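Local coordinates for protein VMB-1 (Vibrio alginolyticus, PDB 6JV4) that binds two zinc ions and, as a subclass B1 metallo-beta-lactamase, probably hydrolyses beta-lactam antibiotics to substituted beta-amino acids, at residues Ser39-Ile44 against Glu156-Gly161; Gly46-Met51 against Thr74-Val79. One frame throughout, in Å; residues are numbered along the deposited sequence.

Contact 1. Residues Ser39-Ile44 against Glu156-Gly161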
loop_
_atom_site.group_PDB
_atom_site.type_symbol
_atom_site.label_atom_id
_atom_site.label_comp_id
_atom_site.label_asym_id
_atom_site.label_seq_id
_atom_site.Cartn_x
_atom_site.Cartn_y
_atom_site.Cartn_z
ATOM N N SER A 39 5.004 -5.528 -0.288
ATOM C CA SER A 39 4.086 -5.821 0.824
ATOM C C SER A 39 2.739 -5.123 0.632
ATOM O O SER A 39 2.702 -3.980 0.230
ATOM C CB SER A 39 4.651 -5.361 2.132
ATOM O OG SER A 39 5.849 -6.033 2.461
ATOM N N GLY A 40 1.685 -5.824 1.016
ATOM C CA GLY A 40 0.401 -5.185 1.357
ATOM C C GLY A 40 -0.091 -5.798 2.651
ATOM O O GLY A 40 0.679 -6.602 3.275
ATOM N N LEU A 41 -1.335 -5.536 3.008
ATOM C CA LEU A 41 -1.905 -6.056 4.259
ATOM C C LEU A 41 -3.224 -6.777 3.992
ATOM O O LEU A 41 -3.937 -6.463 3.038
ATOM C CB LEU A 41 -2.080 -4.969 5.313
ATOM C CG LEU A 41 -0.822 -4.172 5.702
ATOM C CD1 LEU A 41 -1.207 -3.138 6.730
ATOM C CD2 LEU A 41 0.266 -5.069 6.274
ATOM N N VAL A 42 -3.557 -7.637 4.932
ATOM C CA VAL A 42 -4.938 -8.145 5.110
ATOM C C VAL A 42 -5.365 -7.743 6.510
ATOM O O VAL A 42 -4.603 -8.024 7.460
ATOM C CB VAL A 42 -5.047 -9.657 4.921
ATOM C CG1 VAL A 42 -6.436 -10.118 5.245
ATOM C CG2 VAL A 42 -4.651 -10.104 3.523
ATOM N N VAL A 43 -6.463 -7.020 6.588
ATOM C CA VAL A 43 -7.015 -6.542 7.877
ATOM C C VAL A 43 -8.308 -7.301 8.121
ATOM O O VAL A 43 -9.221 -7.294 7.250
ATOM C CB VAL A 43 -7.176 -5.019 7.916
ATOM C CG1 VAL A 43 -7.734 -4.546 9.261
ATOM C CG2 VAL A 43 -5.855 -4.343 7.633
ATOM N N ILE A 44 -8.390 -7.882 9.317
ATOM C CA ILE A 44 -9.549 -8.732 9.720
ATOM C C ILE A 44 -10.355 -7.933 10.738
ATOM O O ILE A 44 -9.752 -7.440 11.721
ATOM C CB ILE A 44 -9.076 -10.072 10.293
ATOM C CG1 ILE A 44 -8.264 -10.866 9.274
ATOM C CG2 ILE A 44 -10.261 -10.898 10.827
ATOM C CD1 ILE A 44 -7.471 -11.963 9.885
ATOM N N GLU A 156 -3.629 -1.019 16.269
ATOM C CA GLU A 156 -2.295 -1.656 16.356
ATOM C C GLU A 156 -1.137 -0.655 16.180
ATOM O O GLU A 156 0.041 -1.076 16.325
ATOM C CB GLU A 156 -2.191 -2.671 15.223
ATOM C CG GLU A 156 -3.218 -3.769 15.296
ATOM C CD GLU A 156 -4.622 -3.540 14.781
ATOM O OE1 GLU A 156 -4.902 -2.473 14.185
ATOM O OE2 GLU A 156 -5.464 -4.424 15.045
ATOM N N LYS A 157 -1.435 0.577 15.841
ATOM C CA LYS A 157 -0.460 1.656 15.545
ATOM C C LYS A 157 0.435 1.167 14.396
ATOM O O LYS A 157 1.661 1.407 14.400
ATOM C CB LYS A 157 0.364 2.031 16.778
ATOM C CG LYS A 157 -0.437 2.323 18.051
ATOM C CD LYS A 157 -1.382 3.463 17.833
ATOM C CE LYS A 157 -2.212 3.817 19.057
ATOM N NZ LYS A 157 -3.181 2.741 19.351
ATOM N N ILE A 158 -0.196 0.566 13.395
ATOM C CA ILE A 158 0.515 0.155 12.158
ATOM C C ILE A 158 0.216 1.186 11.093
ATOM O O ILE A 158 -0.979 1.411 10.780
ATOM C CB ILE A 158 0.133 -1.249 11.722
ATOM C CG1 ILE A 158 0.585 -2.273 12.759
ATOM C CG2 ILE A 158 0.691 -1.530 10.315
ATOM C CD1 ILE A 158 0.030 -3.643 12.551
ATOM N N LEU A 159 1.264 1.715 10.485
ATOM C CA LEU A 159 1.079 2.634 9.354
ATOM C C LEU A 159 1.527 1.909 8.085
ATOM O O LEU A 159 2.739 1.565 7.992
ATOM C CB LEU A 159 1.934 3.885 9.561
ATOM C CG LEU A 159 1.864 4.851 8.380
ATOM C CD1 LEU A 159 0.450 5.402 8.239
ATOM C CD2 LEU A 159 2.880 5.988 8.595
ATOM N N PHE A 160 0.606 1.629 7.176
ATOM C CA PHE A 160 0.947 1.126 5.809
ATOM C C PHE A 160 1.346 2.306 4.947
ATOM O O PHE A 160 0.532 3.155 4.590
ATOM C CB PHE A 160 -0.193 0.361 5.136
ATOM C CG PHE A 160 0.252 -0.225 3.825
ATOM C CD1 PHE A 160 1.090 -1.324 3.818
ATOM C CD2 PHE A 160 -0.108 0.361 2.626
ATOM C CE1 PHE A 160 1.546 -1.860 2.620
ATOM C CE2 PHE A 160 0.375 -0.150 1.426
ATOM C CZ PHE A 160 1.215 -1.246 1.418
ATOM N N GLY A 161 2.642 2.428 4.685
ATOM C CA GLY A 161 3.213 3.530 3.908
ATOM C C GLY A 161 3.121 3.319 2.406
ATOM O O GLY A 161 3.027 4.293 1.638
#
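F160 is the main bridge between segments 39-44 and 156-161, which belong to different sheets. The two strand axes stay 8.5 Å apart at their closest and run at 136°, so side chains rather than backbones make the junction, as expected where the two sheets of the metallo-beta-lactamase sandwich face each other. F160 has CG anti to its backbone N (chi1 -175°), which throws the ring across the gap to the backbone of S39 and G40. There its edge meets a carbonyl nearly in the ring plane: S39 O is 3.3 Å from F160 CZ. G40, having no side chain, meets the ring with its backbone, its CA standing 3.7 Å from F160 CE1. L41 comes from the other strand and slides past F160 in the opposite direction. Its CG lies beside the backbone N (chi1 -56°), and this branch point sits 3.9 Å from F160 CD1. With chi2 extended, L41 CD1 reaches on to the root of the aromatic side chain, 4.0 Å from F160 CB. The same methyl marks the looser margin of the contact, 4.4 Å from I158 CG2. I158 follows K157 in a G1 beta bulge, both residues facing L153 on the adjacent strand. I52 and T81 also touch F160, whose side chain lies about 9 Å from a bound zinc. Chemically, the contact is apolar packing with one polar touch: the weakly positive C-H edge of the ring probably gains a little from facing S39 O, while G40 CA and L41 against F160, and the looser L41-I158 pair, supply the rest.

Contact 2. Residues Gly46-Met51 against Thr74-Val79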
loop_
_atom_site.group_PDB
_atom_site.type_symbol
_atom_site.label_atom_id
_atom_site.label_comp_id
_atom_site.label_asym_id
_atom_site.label_seq_id
_atom_site.Cartn_x
_atom_site.Cartn_y
_atom_site.Cartn_z
ATOM N N GLY A 46 -13.857 -8.817 12.635
ATOM C CA GLY A 46 -14.819 -9.896 12.938
ATOM C C GLY A 46 -14.656 -11.000 11.931
ATOM O O GLY A 46 -13.561 -11.612 11.927
ATOM N N THR A 47 -15.660 -11.246 11.095
ATOM C CA THR A 47 -15.590 -12.306 10.058
ATOM C C THR A 47 -15.309 -11.693 8.689
ATOM O O THR A 47 -15.383 -12.443 7.718
ATOM C CB THR A 47 -16.849 -13.175 10.002
ATOM O OG1 THR A 47 -17.946 -12.312 9.737
ATOM C CG2 THR A 47 -17.029 -13.951 11.285
ATOM N N GLU A 48 -15.057 -10.383 8.622
ATOM C CA GLU A 48 -14.803 -9.722 7.323
ATOM C C GLU A 48 -13.299 -9.461 7.203
ATOM O O GLU A 48 -12.644 -9.129 8.188
ATOM C CB GLU A 48 -15.621 -8.446 7.200
ATOM C CG GLU A 48 -17.115 -8.700 7.351
ATOM C CD GLU A 48 -17.942 -7.434 7.260
ATOM O OE1 GLU A 48 -17.447 -6.357 7.658
ATOM O OE2 GLU A 48 -19.098 -7.546 6.817
ATOM N N ALA A 49 -12.776 -9.643 6.007
ATOM C CA ALA A 49 -11.365 -9.335 5.716
ATOM C C ALA A 49 -11.319 -8.276 4.632
ATOM O O ALA A 49 -12.232 -8.185 3.774
ATOM C CB ALA A 49 -10.626 -10.560 5.240
ATOM N N HIS A 50 -10.198 -7.558 4.628
ATOM C CA HIS A 50 -9.998 -6.423 3.718
ATOM C C HIS A 50 -8.560 -6.429 3.248
ATOM O O HIS A 50 -7.679 -6.730 4.064
ATOM C CB HIS A 50 -10.328 -5.139 4.447
ATOM C CG HIS A 50 -11.699 -5.108 5.027
ATOM N ND1 HIS A 50 -12.750 -4.544 4.348
ATOM C CD2 HIS A 50 -12.179 -5.512 6.225
ATOM C CE1 HIS A 50 -13.836 -4.601 5.121
ATOM N NE2 HIS A 50 -13.507 -5.173 6.263
ATOM N N MET A 51 -8.336 -6.162 1.978
ATOM C CA MET A 51 -6.956 -6.045 1.439
ATOM C C MET A 51 -6.531 -4.588 1.395
ATOM O O MET A 51 -7.336 -3.718 0.969
ATOM C CB MET A 51 -6.845 -6.619 0.024
ATOM C CG MET A 51 -7.053 -8.050 -0.037
ATOM S SD MET A 51 -6.726 -8.549 -1.784
ATOM C CE MET A 51 -7.609 -10.101 -1.729
ATOM N N THR A 74 -14.996 -13.633 5.011
ATOM C CA THR A 74 -15.525 -13.034 3.766
ATOM C C THR A 74 -14.595 -11.879 3.349
ATOM O O THR A 74 -14.411 -10.938 4.149
ATOM C CB THR A 74 -16.936 -12.485 3.951
ATOM O OG1 THR A 74 -17.697 -13.629 4.324
ATOM C CG2 THR A 74 -17.545 -11.910 2.696
ATOM N N ILE A 75 -14.097 -11.919 2.123
ATOM C CA ILE A 75 -13.303 -10.783 1.588
ATOM C C ILE A 75 -14.295 -9.704 1.140
ATOM O O ILE A 75 -14.974 -9.884 0.110
ATOM C CB ILE A 75 -12.311 -11.289 0.522
ATOM C CG1 ILE A 75 -11.650 -10.103 -0.190
ATOM C CG2 ILE A 75 -12.963 -12.254 -0.477
ATOM C CD1 ILE A 75 -10.732 -9.312 0.676
ATOM N N LYS A 76 -14.377 -8.620 1.902
ATOM C CA LYS A 76 -15.389 -7.542 1.784
ATOM C C LYS A 76 -14.917 -6.443 0.837
ATOM O O LYS A 76 -15.728 -5.909 0.045
ATOM C CB LYS A 76 -15.703 -6.893 3.138
ATOM C CG LYS A 76 -16.814 -7.591 3.901
ATOM C CD LYS A 76 -18.156 -7.526 3.180
ATOM C CE LYS A 76 -19.236 -8.317 3.880
ATOM N NZ LYS A 76 -20.532 -8.187 3.173
ATOM N N SER A 77 -13.671 -6.019 0.963
ATOM C CA SER A 77 -13.245 -4.876 0.133
ATOM C C SER A 77 -11.730 -4.830 0.088
ATOM O O SER A 77 -11.099 -5.495 0.873
ATOM C CB SER A 77 -13.818 -3.583 0.642
ATOM O OG SER A 77 -13.193 -3.200 1.875
ATOM N N ALA A 78 -11.211 -4.051 -0.852
ATOM C CA ALA A 78 -9.774 -3.765 -0.958
ATOM C C ALA A 78 -9.626 -2.275 -1.199
ATOM O O ALA A 78 -10.474 -1.666 -1.906
ATOM C CB ALA A 78 -9.159 -4.552 -2.068
ATOM N N VAL A 79 -8.532 -1.705 -0.705
ATOM C CA VAL A 79 -8.119 -0.334 -1.055
ATOM C C VAL A 79 -6.753 -0.431 -1.731
ATOM O O VAL A 79 -5.913 -1.274 -1.321
ATOM C CB VAL A 79 -8.071 0.616 0.155
ATOM C CG1 VAL A 79 -7.070 0.169 1.215
ATOM C CG2 VAL A 79 -7.798 2.051 -0.269
#
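Five backbone hydrogen bonds join strands 48-52 and 74-79, which run parallel, with T47 just before the first strand contributing its O. Donors alternate: T74 N reaches T47 O at 3.0 Å, A49 N reaches T74 O at 2.8 Å, and K76 N meets A49 O nearly along its C=O axis (N-H...O 171°). Farther on, M51 N binds S77 O at 3.0 Å and V79 N binds M51 O at 2.9 Å. A49 pairs with I75 but M51 with A78, so segment 74-79 carries one extra residue here; S77 N is left buried without a partner. The strands are the two beta elements of a beta-alpha-beta unit, with helix 58-70 making the crossover. On one face, H50 ND1, in the ring plane, is hydrogen-bonded to S77 OG, 2.8 Å away. A chi1 of 71° holds that hydroxyl between S77's own N and carbonyl carbon. Bent at chi2, K76 crosses the extended E48 obliquely, its CG against E48's chain, and the salt bridge from NZ to E48 OE2 is long at 4.0 Å. On the helix side, M51 CB meets A78 CB at 3.7 Å, while M51 CG packs against I75 CD1. I68 of the helix covers A49, L64 and I65 cover M51, and across the sheet F130 and I131 back S77 and H50.

In the fold
Contact 2 builds one sheet from within, whereas contact 1 joins that sheet to the second. Their centres are 13 Å apart, and they meet where strands 36-45 and 48-52 run as antiparallel neighbours, with V43 N 2.8 Å from H50 O in a probable hydrogen bond. Along the chain the order is 39-44, 46-51, 74-79, 156-161, so contact 2 is nested inside the loop that contact 1 closes. Both lead toward the metals: shortly after 74-79 come the zinc ligands H82, H84 and D86, and just after 156-161 comes C163. Strand 36-45 thus has the beta-alpha-beta unit beside it in its own sheet and packs through side chains on the five-stranded sheet, and each sheet supplies a strand leading to zinc ligands.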